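PDB 4RY8: periplasmic binding protein from Thermotoga lettingae TMO, which binds the sugar 5-methylthioribose and probably serves as the solute-binding component of a transporter for it. Local coordinates for residues Gly145-Ala148 / Pro149-Lys152; Lys152-Lys155 / Met156-Ile159. All coordinates share one frame; numbering follows the deposited sequence.

Contact 1 of 2, residues Gly145-Ala148 / Pro149-Lys152; sequences GGFA and PLDK. With SR1 (5-S-methyl-5-thio-alpha-D-ribofuranose), chain G.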
# COMPACT_ATOMS: atom_id res chain seq x y z
N GLY C 145 11.60 2.75 17.72
CA GLY C 145 10.71 3.89 17.73
C GLY C 145 11.43 5.22 17.73
O GLY C 145 12.66 5.28 17.78
N GLY C 146 10.67 6.30 17.52
CA GLY C 146 11.23 7.65 17.53
C GLY C 146 11.73 8.20 16.20
O GLY C 146 12.29 9.29 16.15
N PHE C 147 11.54 7.46 15.13
CA PHE C 147 11.86 7.96 13.80
C PHE C 147 10.64 7.88 12.88
O PHE C 147 10.08 6.79 12.67
CB PHE C 147 13.01 7.14 13.21
CG PHE C 147 14.34 7.40 13.89
CD1 PHE C 147 15.12 8.50 13.54
CD2 PHE C 147 14.80 6.54 14.87
CE1 PHE C 147 16.32 8.73 14.17
CE2 PHE C 147 16.01 6.77 15.49
CZ PHE C 147 16.77 7.86 15.15
N ALA C 148 10.30 9.01 12.26
CA ALA C 148 9.11 9.11 11.39
C ALA C 148 8.95 7.94 10.44
O ALA C 148 7.93 7.26 10.43
CB ALA C 148 9.16 10.41 10.59
N PRO C 149 9.94 7.71 9.60
CA PRO C 149 9.73 6.63 8.65
C PRO C 149 9.62 5.26 9.35
O PRO C 149 8.79 4.44 8.98
CB PRO C 149 10.97 6.71 7.76
CG PRO C 149 11.97 7.44 8.58
CD PRO C 149 11.17 8.46 9.32
N LEU C 150 10.41 5.04 10.40
CA LEU C 150 10.38 3.75 11.07
C LEU C 150 9.04 3.49 11.70
O LEU C 150 8.59 2.33 11.67
CB LEU C 150 11.46 3.61 12.12
CG LEU C 150 12.85 3.84 11.53
CD1 LEU C 150 13.93 3.54 12.55
CD2 LEU C 150 13.02 2.97 10.30
N ASP C 151 8.45 4.55 12.30
CA ASP C 151 7.15 4.48 12.97
C ASP C 151 6.00 4.24 11.98
O ASP C 151 5.11 3.47 12.24
CB ASP C 151 6.80 5.78 13.70
CG ASP C 151 7.60 6.02 14.99
OD1 ASP C 151 8.18 5.14 15.59
OD2 ASP C 151 7.64 7.19 15.38
N LYS C 152 6.01 4.94 10.85
CA LYS C 152 5.11 4.66 9.74
C LYS C 152 5.23 3.17 9.29
O LYS C 152 4.24 2.43 9.19
CB LYS C 152 5.42 5.57 8.58
CG LYS C 152 5.06 7.01 8.81
CD LYS C 152 5.68 7.93 7.75
CE LYS C 152 5.61 9.39 8.21
NZ LYS C 152 6.20 10.38 7.23
CS SR1 G . 17.06 6.09 11.20
S SR1 G . 15.71 6.42 10.09
C5 SR1 G . 16.39 5.43 8.74
C4 SR1 G . 15.48 5.45 7.51
O4 SR1 G . 15.33 6.79 7.16
C1 SR1 G . 15.39 6.97 5.73
O1 SR1 G . 14.16 7.45 5.32
C2 SR1 G . 15.70 5.64 5.07
O2 SR1 G . 14.66 5.06 4.23
C3 SR1 G . 16.01 4.76 6.26
O3 SR1 G . 15.43 3.48 6.11
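Pro149, two residues after the N-cap Phe147, brings its N to 3.2 Å from Phe147 O at the start of helix 148-163, where the loop after strand 137-142 ends in this periplasmic-binding-protein fold. The ring carbon CG of Pro149 reaches the bound 5-methylthioribose, 3.7 Å from its ring oxygen O4, while Asp103 touches the proline from another loop. Leu150 comes next and lies alongside Phe147, both side chains pointing the same way; CG of Leu150 sits 3.7 Å from CB of Phe147, and Leu150 CD1 meets the phenyl ring obliquely. With CG beside the backbone N (chi1 -70°), the Phe147 ring leads away from residues 149-152 to the methylthio group, whose carbon CS stands over the centre of one face, 3.9 Å from CD1 of Phe147. Cutting Phe147 back to an alanine removes that ring face and is likely to leave the ligand methyl and Leu150 CD1 without their shared neighbour. Asp151 closes the first helical turn, its N donating to Phe147 O at 2.8 Å, while its carboxylate turns back to Gly145 and Gly146, OD1 taking a weak bond from Gly146 N. Lys152 sends its extended chain past Ala148 O to a salt bridge between NZ and Glu115, and its backbone N gives Ala148 O an almost straight bond of 3.0 Å, with 176° at the hydrogen.

Contact 2 of 2, residues Lys152-Lys155 / Met156-Ile159; sequences KRDK and MWQI. With SR1 (5-S-methyl-5-thio-alpha-D-ribofuranose), chain G.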
# COMPACT_ATOMS: atom_id res chain seq x y z
N LYS C 152 6.01 4.94 10.85
CA LYS C 152 5.11 4.66 9.74
C LYS C 152 5.23 3.17 9.29
O LYS C 152 4.24 2.43 9.19
CB LYS C 152 5.42 5.57 8.58
CG LYS C 152 5.06 7.01 8.81
CD LYS C 152 5.68 7.93 7.75
CE LYS C 152 5.61 9.39 8.21
NZ LYS C 152 6.20 10.38 7.23
N ARG C 153 6.44 2.73 9.01
CA ARG C 153 6.62 1.33 8.62
C ARG C 153 6.14 0.41 9.73
O ARG C 153 5.52 -0.62 9.45
CB ARG C 153 8.04 1.03 8.32
CG ARG C 153 8.46 1.78 7.07
CD ARG C 153 9.96 1.87 6.89
NE ARG C 153 10.31 2.98 5.98
CZ ARG C 153 11.53 3.47 5.79
NH1 ARG C 153 12.57 2.93 6.42
NH2 ARG C 153 11.73 4.52 4.98
N ASP C 154 6.41 0.78 10.98
CA ASP C 154 5.99 -0.12 12.08
C ASP C 154 4.47 -0.44 12.07
O ASP C 154 4.06 -1.60 12.24
CB ASP C 154 6.43 0.46 13.41
CG ASP C 154 5.99 -0.39 14.57
OD1 ASP C 154 6.54 -1.47 14.83
OD2 ASP C 154 5.02 0.03 15.16
N LYS C 155 3.64 0.58 11.82
CA LYS C 155 2.19 0.43 11.80
C LYS C 155 1.73 -0.62 10.83
O LYS C 155 0.76 -1.35 11.05
CB LYS C 155 1.52 1.76 11.50
CG LYS C 155 1.63 2.83 12.59
CD LYS C 155 0.86 2.42 13.83
CE LYS C 155 0.58 3.60 14.74
NZ LYS C 155 -0.15 3.18 15.97
N MET C 156 2.42 -0.68 9.69
CA MET C 156 2.06 -1.61 8.66
C MET C 156 2.48 -3.01 9.03
O MET C 156 1.75 -3.95 8.73
CB MET C 156 2.62 -1.14 7.32
CG MET C 156 1.87 0.06 6.72
SD MET C 156 0.06 -0.02 6.62
CE MET C 156 -0.23 0.96 5.16
N TRP C 157 3.59 -3.16 9.78
CA TRP C 157 3.94 -4.46 10.34
C TRP C 157 2.86 -4.98 11.29
O TRP C 157 2.48 -6.15 11.23
CB TRP C 157 5.31 -4.40 11.01
CG TRP C 157 5.75 -5.57 11.92
CD1 TRP C 157 6.14 -5.48 13.24
CD2 TRP C 157 5.89 -6.94 11.55
NE1 TRP C 157 6.53 -6.73 13.71
CE2 TRP C 157 6.37 -7.64 12.68
CE3 TRP C 157 5.65 -7.67 10.36
CZ2 TRP C 157 6.60 -9.02 12.67
CZ3 TRP C 157 5.90 -9.05 10.36
CH2 TRP C 157 6.37 -9.70 11.48
N GLN C 158 2.37 -4.13 12.17
CA GLN C 158 1.31 -4.55 13.06
C GLN C 158 0.07 -5.06 12.28
O GLN C 158 -0.57 -6.01 12.71
CB GLN C 158 0.94 -3.38 13.97
CG GLN C 158 2.11 -2.71 14.66
CD GLN C 158 3.00 -3.68 15.47
OE1 GLN C 158 2.53 -4.69 15.96
NE2 GLN C 158 4.29 -3.39 15.55
N ILE C 159 -0.24 -4.45 11.10
CA ILE C 159 -1.42 -4.83 10.34
C ILE C 159 -1.19 -6.17 9.65
O ILE C 159 -2.11 -7.00 9.57
CB ILE C 159 -1.83 -3.70 9.35
CG1 ILE C 159 -3.02 -2.91 9.90
CG2 ILE C 159 -2.31 -4.23 8.03
CD1 ILE C 159 -2.79 -2.26 11.24
CS SR1 G . 17.06 6.09 11.20
S SR1 G . 15.71 6.42 10.09
C5 SR1 G . 16.39 5.43 8.74
C4 SR1 G . 15.48 5.45 7.51
O4 SR1 G . 15.33 6.79 7.16
C1 SR1 G . 15.39 6.97 5.73
O1 SR1 G . 14.16 7.45 5.32
C2 SR1 G . 15.70 5.64 5.07
O2 SR1 G . 14.66 5.06 4.23
C3 SR1 G . 16.01 4.76 6.26
O3 SR1 G . 15.43 3.48 6.11
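The guanidinium group of Arg153 meets the ligand with its edge: NH1 donates to O3 of 5-methylthioribose at 2.9 Å and NH2 to O2 at 3.1 Å, O2 lying in the guanidinium plane. The side chain runs extended from CG to NE, long enough to carry this fork from the helix into the pocket. NH2 also forms a salt bridge with Asp118 and NH1 a bond to Met204 O, which fixes the rotation of the group. One turn on, the indole of Trp157 meets the ring of Tyr141, planes about 35° apart, and NE1 bonds to Glu169; Trp157 CB packs 3.3 Å from Asp154 O. Between Asp154 and Gln158 the carboxylate and amide are turned 49° against each other. NE2 of Gln158 gives OD1 of Asp154 a bond of 3.0 Å, in the plane of its own amide but 35° above that of the carboxylate. Tyr141 OH is a second partner of OD1, and Lys161 holds the amide oxygen OE1. Backbone bonds from Trp157 N to Arg153 O and from Gln158 N to Asp154 O continue the i to i+4 pattern of the helix. Two donors on the adjacent hydroxyls O2 and O3 are consistent with recognition of the ribose diol, and Asp118 would probably balance the arginine's charge.

Overall arrangement
Contact 1 leads from the loop after strand 137-142 into helix 148-163, and contact 2 continues along it, their centres about 10 Å apart and Lys152 common to both. The helix then leads to strand 167-173, so the two lie in one beta-alpha-beta unit of the mixed sheet. Both reach the same ligand from this one unit, contact 1 at its methylthio end and ring oxygen and contact 2 at its ribose hydroxyls, while Asp103, His79, Gln116 and Asp231 also bond to the sugar. Within contact 2, Met156 and Ile159 pack on their counterparts in the second subunit, so a single helix serves both pocket and dimer interface.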